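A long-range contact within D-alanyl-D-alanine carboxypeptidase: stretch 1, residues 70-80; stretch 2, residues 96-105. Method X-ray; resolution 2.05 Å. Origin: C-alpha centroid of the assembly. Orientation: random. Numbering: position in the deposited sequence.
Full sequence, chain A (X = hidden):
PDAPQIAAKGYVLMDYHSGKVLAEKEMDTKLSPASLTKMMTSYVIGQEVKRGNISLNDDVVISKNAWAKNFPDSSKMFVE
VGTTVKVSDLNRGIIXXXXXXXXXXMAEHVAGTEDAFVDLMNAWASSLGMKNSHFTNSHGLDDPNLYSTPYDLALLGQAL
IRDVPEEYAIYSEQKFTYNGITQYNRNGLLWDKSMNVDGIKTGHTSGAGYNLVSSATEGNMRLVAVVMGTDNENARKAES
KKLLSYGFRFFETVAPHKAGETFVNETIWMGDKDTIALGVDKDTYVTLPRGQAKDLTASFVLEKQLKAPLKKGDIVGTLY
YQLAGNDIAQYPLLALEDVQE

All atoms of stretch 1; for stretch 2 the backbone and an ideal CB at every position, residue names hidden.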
ATOM      1  N   ASN A  70     -16.593 -13.877   1.422  1.00 77.80           N
ATOM      2  CA  ASN A  70     -15.433 -14.282   2.246  1.00 77.97           C
ATOM      3  C   ASN A  70     -14.861 -13.145   3.088  1.00 79.73           C
ATOM      4  O   ASN A  70     -14.067 -13.391   3.995  1.00 72.23           O
ATOM      5  CB  ASN A  70     -14.292 -14.750   1.361  1.00 78.34           C
ATOM      6  CG  ASN A  70     -14.672 -15.953   0.514  1.00 77.97           C
ATOM      7  OD1 ASN A  70     -15.241 -16.889   1.014  1.00 79.41           O
ATOM      8  ND2 ASN A  70     -14.338 -15.929  -0.751  1.00 77.69           N
ATOM      9  N   PHE A  71     -15.260 -11.899   2.800  1.00 75.89           N
ATOM     10  CA  PHE A  71     -14.687 -10.735   3.505  1.00 73.72           C
ATOM     11  C   PHE A  71     -15.725  -9.874   4.209  1.00 74.99           C
ATOM     12  O   PHE A  71     -16.077  -8.759   3.734  1.00 67.56           O
ATOM     13  CB  PHE A  71     -13.895  -9.916   2.500  1.00 68.52           C
ATOM     14  CG  PHE A  71     -12.862 -10.724   1.777  1.00 71.39           C
ATOM     15  CD1 PHE A  71     -11.644 -11.050   2.381  1.00 74.21           C
ATOM     16  CD2 PHE A  71     -13.134 -11.206   0.500  1.00 69.67           C
ATOM     17  CE1 PHE A  71     -10.739 -11.857   1.713  1.00 75.54           C
ATOM     18  CE2 PHE A  71     -12.202 -11.969  -0.186  1.00 71.38           C
ATOM     19  CZ  PHE A  71     -11.010 -12.308   0.436  1.00 69.12           C
ATOM     20  N   PRO A  72     -16.315 -10.433   5.281  1.00 77.30           N
ATOM     21  CA  PRO A  72     -17.295  -9.663   6.017  1.00 78.37           C
ATOM     22  C   PRO A  72     -16.547  -8.720   6.957  1.00 78.24           C
ATOM     23  O   PRO A  72     -15.458  -9.058   7.438  1.00 95.14           O
ATOM     24  CB  PRO A  72     -18.032 -10.738   6.793  1.00 83.31           C
ATOM     25  CG  PRO A  72     -16.989 -11.812   7.038  1.00 84.41           C
ATOM     26  CD  PRO A  72     -16.004 -11.723   5.931  1.00 74.37           C
ATOM     27  N   ASP A  73     -17.037  -7.531   7.200  1.00 77.46           N
ATOM     28  CA  ASP A  73     -16.332  -6.595   8.135  1.00 74.44           C
ATOM     29  C   ASP A  73     -15.082  -5.895   7.587  1.00 73.54           C
ATOM     30  O   ASP A  73     -14.547  -5.077   8.296  1.00 81.44           O
ATOM     31  CB  ASP A  73     -15.847  -7.241   9.456  1.00 77.95           C
ATOM     32  CG  ASP A  73     -16.834  -8.190  10.070  1.00 80.48           C
ATOM     33  OD1 ASP A  73     -17.993  -8.239   9.648  1.00 85.25           O
ATOM     34  OD2 ASP A  73     -16.396  -8.941  10.929  1.00 90.66           O
ATOM     35  N   SER A  74     -14.622  -6.198   6.369  1.00 70.82           N
ATOM     36  CA  SER A  74     -13.469  -5.555   5.781  1.00 71.10           C
ATOM     37  C   SER A  74     -13.829  -4.932   4.423  1.00 64.35           C
ATOM     38  O   SER A  74     -14.803  -5.249   3.814  1.00 66.35           O
ATOM     39  CB  SER A  74     -12.309  -6.529   5.608  1.00 67.48           C
ATOM     40  OG  SER A  74     -12.653  -7.596   4.796  1.00 64.91           O
ATOM     41  N   SER A  75     -12.990  -4.059   3.984  1.00 65.63           N
ATOM     42  CA  SER A  75     -13.185  -3.327   2.796  1.00 66.27           C
ATOM     43  C   SER A  75     -13.218  -4.274   1.560  1.00 66.12           C
ATOM     44  O   SER A  75     -12.446  -5.268   1.450  1.00 55.89           O
ATOM     45  CB  SER A  75     -12.051  -2.282   2.752  1.00 68.42           C
ATOM     46  OG  SER A  75     -12.197  -1.504   1.616  1.00 76.37           O
ATOM     47  N   LYS A  76     -14.168  -3.958   0.667  1.00 65.52           N
ATOM     48  CA  LYS A  76     -14.438  -4.700  -0.561  1.00 65.18           C
ATOM     49  C   LYS A  76     -14.758  -3.836  -1.743  1.00 60.44           C
ATOM     50  O   LYS A  76     -15.349  -2.735  -1.601  1.00 60.00           O
ATOM     51  CB  LYS A  76     -15.690  -5.540  -0.369  1.00 66.28           C
ATOM     52  CG  LYS A  76     -15.603  -6.692   0.633  1.00 67.55           C
ATOM     53  CD  LYS A  76     -17.014  -7.229   0.958  1.00 71.34           C
ATOM     54  CE  LYS A  76     -17.801  -6.274   1.883  1.00 72.44           C
ATOM     55  NZ  LYS A  76     -17.338  -6.257   3.286  1.00 70.08           N
ATOM     56  N   MET A  77     -14.417  -4.351  -2.934  1.00 59.20           N
ATOM     57  CA  MET A  77     -14.783  -3.691  -4.183  1.00 54.37           C
ATOM     58  C   MET A  77     -16.230  -4.066  -4.565  1.00 58.63           C
ATOM     59  O   MET A  77     -16.917  -3.354  -5.329  1.00 54.97           O
ATOM     60  CB  MET A  77     -13.833  -4.144  -5.275  1.00 54.42           C
ATOM     61  CG  MET A  77     -14.164  -3.590  -6.684  1.00 48.57           C
ATOM     62  SD  MET A  77     -12.830  -4.040  -7.774  1.00 53.05           S
ATOM     63  CE  MET A  77     -13.588  -3.492  -9.315  1.00 47.14           C
ATOM     64  N   PHE A  78     -16.676  -5.188  -3.991  1.00 64.43           N
ATOM     65  CA  PHE A  78     -17.992  -5.775  -4.197  1.00 65.78           C
ATOM     66  C   PHE A  78     -18.109  -6.550  -5.486  1.00 70.87           C
ATOM     67  O   PHE A  78     -19.010  -6.354  -6.279  1.00 62.64           O
ATOM     68  CB  PHE A  78     -19.132  -4.799  -3.980  1.00 71.72           C
ATOM     69  CG  PHE A  78     -19.229  -4.363  -2.559  1.00 67.20           C
ATOM     70  CD1 PHE A  78     -19.771  -5.213  -1.610  1.00 70.09           C
ATOM     71  CD2 PHE A  78     -18.712  -3.169  -2.169  1.00 67.94           C
ATOM     72  CE1 PHE A  78     -19.824  -4.861  -0.293  1.00 70.03           C
ATOM     73  CE2 PHE A  78     -18.778  -2.790  -0.829  1.00 71.35           C
ATOM     74  CZ  PHE A  78     -19.346  -3.639   0.102  1.00 72.28           C
ATOM     75  N   VAL A  79     -17.161  -7.459  -5.640  1.00 67.95           N
ATOM     76  CA  VAL A  79     -17.075  -8.262  -6.816  1.00 70.97           C
ATOM     77  C   VAL A  79     -17.889  -9.548  -6.662  1.00 70.49           C
ATOM     78  O   VAL A  79     -17.932 -10.131  -5.574  1.00 82.90           O
ATOM     79  CB  VAL A  79     -15.549  -8.387  -7.051  1.00 70.38           C
ATOM     80  CG1 VAL A  79     -15.052  -9.752  -7.390  1.00 73.07           C
ATOM     81  CG2 VAL A  79     -15.101  -7.264  -7.978  1.00 67.77           C
ATOM     82  N   GLU A  80     -18.547  -9.963  -7.740  1.00 73.72           N
ATOM     83  CA  GLU A  80     -19.371 -11.203  -7.754  1.00 74.93           C
ATOM     84  C   GLU A  80     -18.855 -12.418  -8.523  1.00 67.81           C
ATOM     85  O   GLU A  80     -18.464 -12.322  -9.671  1.00 63.37           O
ATOM     86  CB  GLU A  80     -20.753 -10.920  -8.290  1.00 84.19           C
ATOM     87  CG  GLU A  80     -21.535  -9.908  -7.439  1.00 98.40           C
ATOM     88  CD  GLU A  80     -23.024  -9.939  -7.709  1.00100.70           C
ATOM     89  OE1 GLU A  80     -23.543 -11.073  -7.674  1.00111.88           O
ATOM     90  OE2 GLU A  80     -23.652  -8.864  -7.917  1.00 99.15           O
ATOM     91  N   UNK A  96      -7.348   2.038  -4.463  1.00 48.13           N
ATOM     92  CA  UNK A  96      -8.164   3.106  -3.962  1.00 52.28           C
ATOM     93  C   UNK A  96      -9.137   2.658  -2.882  1.00 50.19           C
ATOM     94  O   UNK A  96      -9.320   3.346  -1.889  1.00 51.26           O
ATOM     95  CB  UNK A  96      -8.931   3.748  -5.120  1.00 52.28           C
ATOM     96  N   UNK A  97      -9.786   1.543  -3.110  1.00 49.89           N
ATOM     97  CA  UNK A  97     -10.820   1.061  -2.216  1.00 51.55           C
ATOM     98  C   UNK A  97     -10.261   0.091  -1.200  1.00 60.55           C
ATOM     99  O   UNK A  97     -10.960  -0.258  -0.275  1.00 52.58           O
ATOM    100  CB  UNK A  97     -11.947   0.398  -3.011  1.00 51.55           C
ATOM    101  N   UNK A  98      -9.046  -0.419  -1.401  1.00 55.42           N
ATOM    102  CA  UNK A  98      -8.452  -1.348  -0.439  1.00 54.69           C
ATOM    103  C   UNK A  98      -9.318  -2.606  -0.377  1.00 53.38           C
ATOM    104  O   UNK A  98      -9.511  -3.214   0.679  1.00 63.51           O
ATOM    105  CB  UNK A  98      -8.321  -0.705   0.943  1.00 54.69           C
ATOM    106  N   UNK A  99      -9.827  -3.036  -1.518  1.00 50.32           N
ATOM    107  CA  UNK A  99     -10.733  -4.195  -1.531  1.00 49.67           C
ATOM    108  C   UNK A  99     -10.024  -5.545  -1.466  1.00 50.78           C
ATOM    109  O   UNK A  99      -9.235  -5.864  -2.329  1.00 53.77           O
ATOM    110  CB  UNK A  99     -11.596  -4.151  -2.793  1.00 49.67           C
ATOM    111  N   UNK A 100     -10.262  -6.310  -0.416  1.00 60.26           N
ATOM    112  CA  UNK A 100      -9.646  -7.617  -0.266  1.00 59.34           C
ATOM    113  C   UNK A 100     -10.055  -8.621  -1.345  1.00 65.44           C
ATOM    114  O   UNK A 100      -9.257  -9.501  -1.716  1.00 59.13           O
ATOM    115  CB  UNK A 100      -9.994  -8.184   1.112  1.00 59.34           C
ATOM    116  N   UNK A 101     -11.338  -8.536  -1.759  1.00 67.29           N
ATOM    117  CA  UNK A 101     -11.885  -9.384  -2.815  1.00 59.99           C
ATOM    118  C   UNK A 101     -11.081  -9.201  -4.116  1.00 65.56           C
ATOM    119  O   UNK A 101     -10.600 -10.195  -4.751  1.00 54.88           O
ATOM    120  CB  UNK A 101     -13.362  -9.060  -3.047  1.00 59.99           C
ATOM    121  N   UNK A 102     -10.847  -7.941  -4.474  1.00 60.69           N
ATOM    122  CA  UNK A 102     -10.100  -7.636  -5.695  1.00 63.06           C
ATOM    123  C   UNK A 102      -8.648  -8.145  -5.615  1.00 62.65           C
ATOM    124  O   UNK A 102      -8.060  -8.470  -6.642  1.00 61.04           O
ATOM    125  CB  UNK A 102     -10.113  -6.128  -5.951  1.00 63.06           C
ATOM    126  N   UNK A 103      -8.085  -8.167  -4.401  1.00 57.82           N
ATOM    127  CA  UNK A 103      -6.713  -8.675  -4.207  1.00 60.57           C
ATOM    128  C   UNK A 103      -6.627 -10.122  -4.589  1.00 51.21           C
ATOM    129  O   UNK A 103      -5.757 -10.522  -5.376  1.00 58.58           O
ATOM    130  CB  UNK A 103      -6.256  -8.496  -2.758  1.00 60.57           C
ATOM    131  N   UNK A 104      -7.573 -10.893  -4.095  1.00 58.11           N
ATOM    132  CA  UNK A 104      -7.568 -12.321  -4.401  1.00 63.33           C
ATOM    133  C   UNK A 104      -7.821 -12.592  -5.868  1.00 67.78           C
ATOM    134  O   UNK A 104      -7.194 -13.496  -6.426  1.00 63.43           O
ATOM    135  CB  UNK A 104      -8.618 -13.047  -3.557  1.00 63.33           C
ATOM    136  N   UNK A 105      -8.705 -11.809  -6.498  1.00 59.98           N
ATOM    137  CA  UNK A 105      -8.974 -12.018  -7.919  1.00 57.67           C
ATOM    138  C   UNK A 105      -7.761 -11.743  -8.775  1.00 60.53           C
ATOM    139  O   UNK A 105      -7.487 -12.507  -9.731  1.00 63.61           O
ATOM    140  CB  UNK A 105     -10.134 -11.132  -8.376  1.00 57.67           C
TER

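Stretch 1, which has no regular helix or strand, packs against stretch 2, and the closest pair of CA atoms is that of Lys76 and position 99, 3.9 Å apart.

Position 96 is out of reach of stretch 1, with nothing within 5.5 Å of its ideal CB, so this contact scarcely restricts it; it is Ile96. At position 97 CA-to-CB points toward stretch 1, and the ideal CB lies 4.8 Å from Lys76 O and 5.0 Å from Ser75 OG. A medium or long side chain, polar or apolar, could run along the Met77 backbone. The residue is Gln97, whose OE1 comes within 3.2 Å of Met77 CA and finds no hydrogen-bond partner in the model, while its NE2 is bonded elsewhere in the structure. The backbone contributes more firmly: Ser75 OG donates to Gln97 O at 2.6 Å.

Position 98 has positive phi (63°) and follows a helix, which would favour glycine, asparagine or aspartate, though others are tolerated. Its CB points sideways, 4.0 Å from Ser75 OG, leaving room for a small side chain. It is Ser98, whose OG is hydrogen-bonded elsewhere in the structure.

Position 99 is the most constrained. An ideal CB here would sit 2.8 Å from Met77 N, a clash, and 3.3 Å from Lys76 C. Its phi/psi of -80/117 would be open to any residue, so the demand for glycine comes from the packing, not from the backbone angles. Gly99 occupies the N-cap position and lets the Lys76 backbone pass directly against it.

At position 100 the helix begins and CB points toward stretch 1, 3.5 Å from Phe71 CD1 and 4.6 Å from Ser74 OG. Aliphatic carbon would suit the ring, and a polar end could meet the serine. The residue is Asn100. Its CB lies over one face of Phe71, 3.8 Å from the ring centroid in a CH-pi contact, and its ND2 approaches Ser74 OG at 3.0 Å. Asn100 N also donates to Ser75 O at 3.1 Å, a nearly straight bond that pins the first turn to stretch 1.

Position 101 starts sideways, but the successive amides of Met77, Phe78 and Val79 gather beside it and call for an acceptor; aspartate fits best, with asparagine a weaker candidate. Asp101 takes the p rotamer and brings its carboxylate to them: OD1 accepts from Met77 N at 2.8 Å, and OD2 from Phe78 N at 2.8 Å and from Val79 N at 3.0 Å. One side chain thus holds three consecutive residues of a loop that has no regular structure of its own.

The ideal CB of position 102 is 3.9 Å from Met77 SD, so a small apolar residue suits; Ala102 makes that contact. Position 103 has no stretch 1 atom near its CB and is Cys103. Position 104 points toward the Phe71 ring, with its ideal CB 4.7 Å from Phe71 CZ, inviting a branched aliphatic; Val104 places CG2 3.8 Å from Phe71 CZ. The ideal CB of position 105 lies 5.2 Å from Val79 CG1; the position is loosely specified by this contact and holds Ala105.

Stretch 2 96-105: IQSGNDACVA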
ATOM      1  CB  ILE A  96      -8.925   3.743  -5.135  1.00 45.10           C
ATOM      2  CG1 ILE A  96      -7.903   4.175  -6.220  1.00 46.81           C
ATOM      3  CG2 ILE A  96      -9.764   4.942  -4.646  1.00 51.77           C
ATOM      4  CD1 ILE A  96      -8.509   4.665  -7.542  1.00 51.46           C
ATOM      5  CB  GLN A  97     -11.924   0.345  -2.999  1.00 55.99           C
ATOM      6  CG  GLN A  97     -12.497   1.107  -4.190  1.00 52.30           C
ATOM      7  CD  GLN A  97     -13.658   0.410  -4.834  1.00 56.77           C
ATOM      8  OE1 GLN A  97     -13.652  -0.816  -4.963  1.00 48.81           O
ATOM      9  NE2 GLN A  97     -14.669   1.194  -5.277  1.00 59.85           N
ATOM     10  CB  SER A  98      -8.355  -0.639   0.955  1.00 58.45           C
ATOM     11  OG  SER A  98      -7.338  -1.243   1.704  1.00 62.06           O
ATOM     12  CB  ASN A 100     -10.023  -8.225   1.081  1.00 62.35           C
ATOM     13  CG  ASN A 100      -9.463  -7.488   2.257  1.00 58.66           C
ATOM     14  OD1 ASN A 100      -8.525  -6.738   2.155  1.00 61.27           O
ATOM     15  ND2 ASN A 100     -10.059  -7.711   3.383  1.00 70.19           N
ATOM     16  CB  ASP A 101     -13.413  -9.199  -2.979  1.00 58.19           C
ATOM     17  CG  ASP A 101     -13.862  -7.699  -3.187  1.00 67.73           C
ATOM     18  OD1 ASP A 101     -13.032  -6.787  -2.960  1.00 57.22           O
ATOM     19  OD2 ASP A 101     -15.062  -7.446  -3.561  1.00 63.72           O
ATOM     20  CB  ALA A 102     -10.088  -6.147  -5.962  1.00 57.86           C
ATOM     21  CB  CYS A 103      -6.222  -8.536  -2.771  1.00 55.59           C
ATOM     22  SG  CYS A 103      -5.855  -6.855  -2.275  1.00 54.80           S
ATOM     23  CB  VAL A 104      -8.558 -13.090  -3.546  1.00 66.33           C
ATOM     24  CG1 VAL A 104      -8.560 -14.568  -3.947  1.00 66.98           C
ATOM     25  CG2 VAL A 104      -8.191 -12.943  -2.088  1.00 71.03           C
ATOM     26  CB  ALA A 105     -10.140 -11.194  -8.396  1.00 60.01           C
TER
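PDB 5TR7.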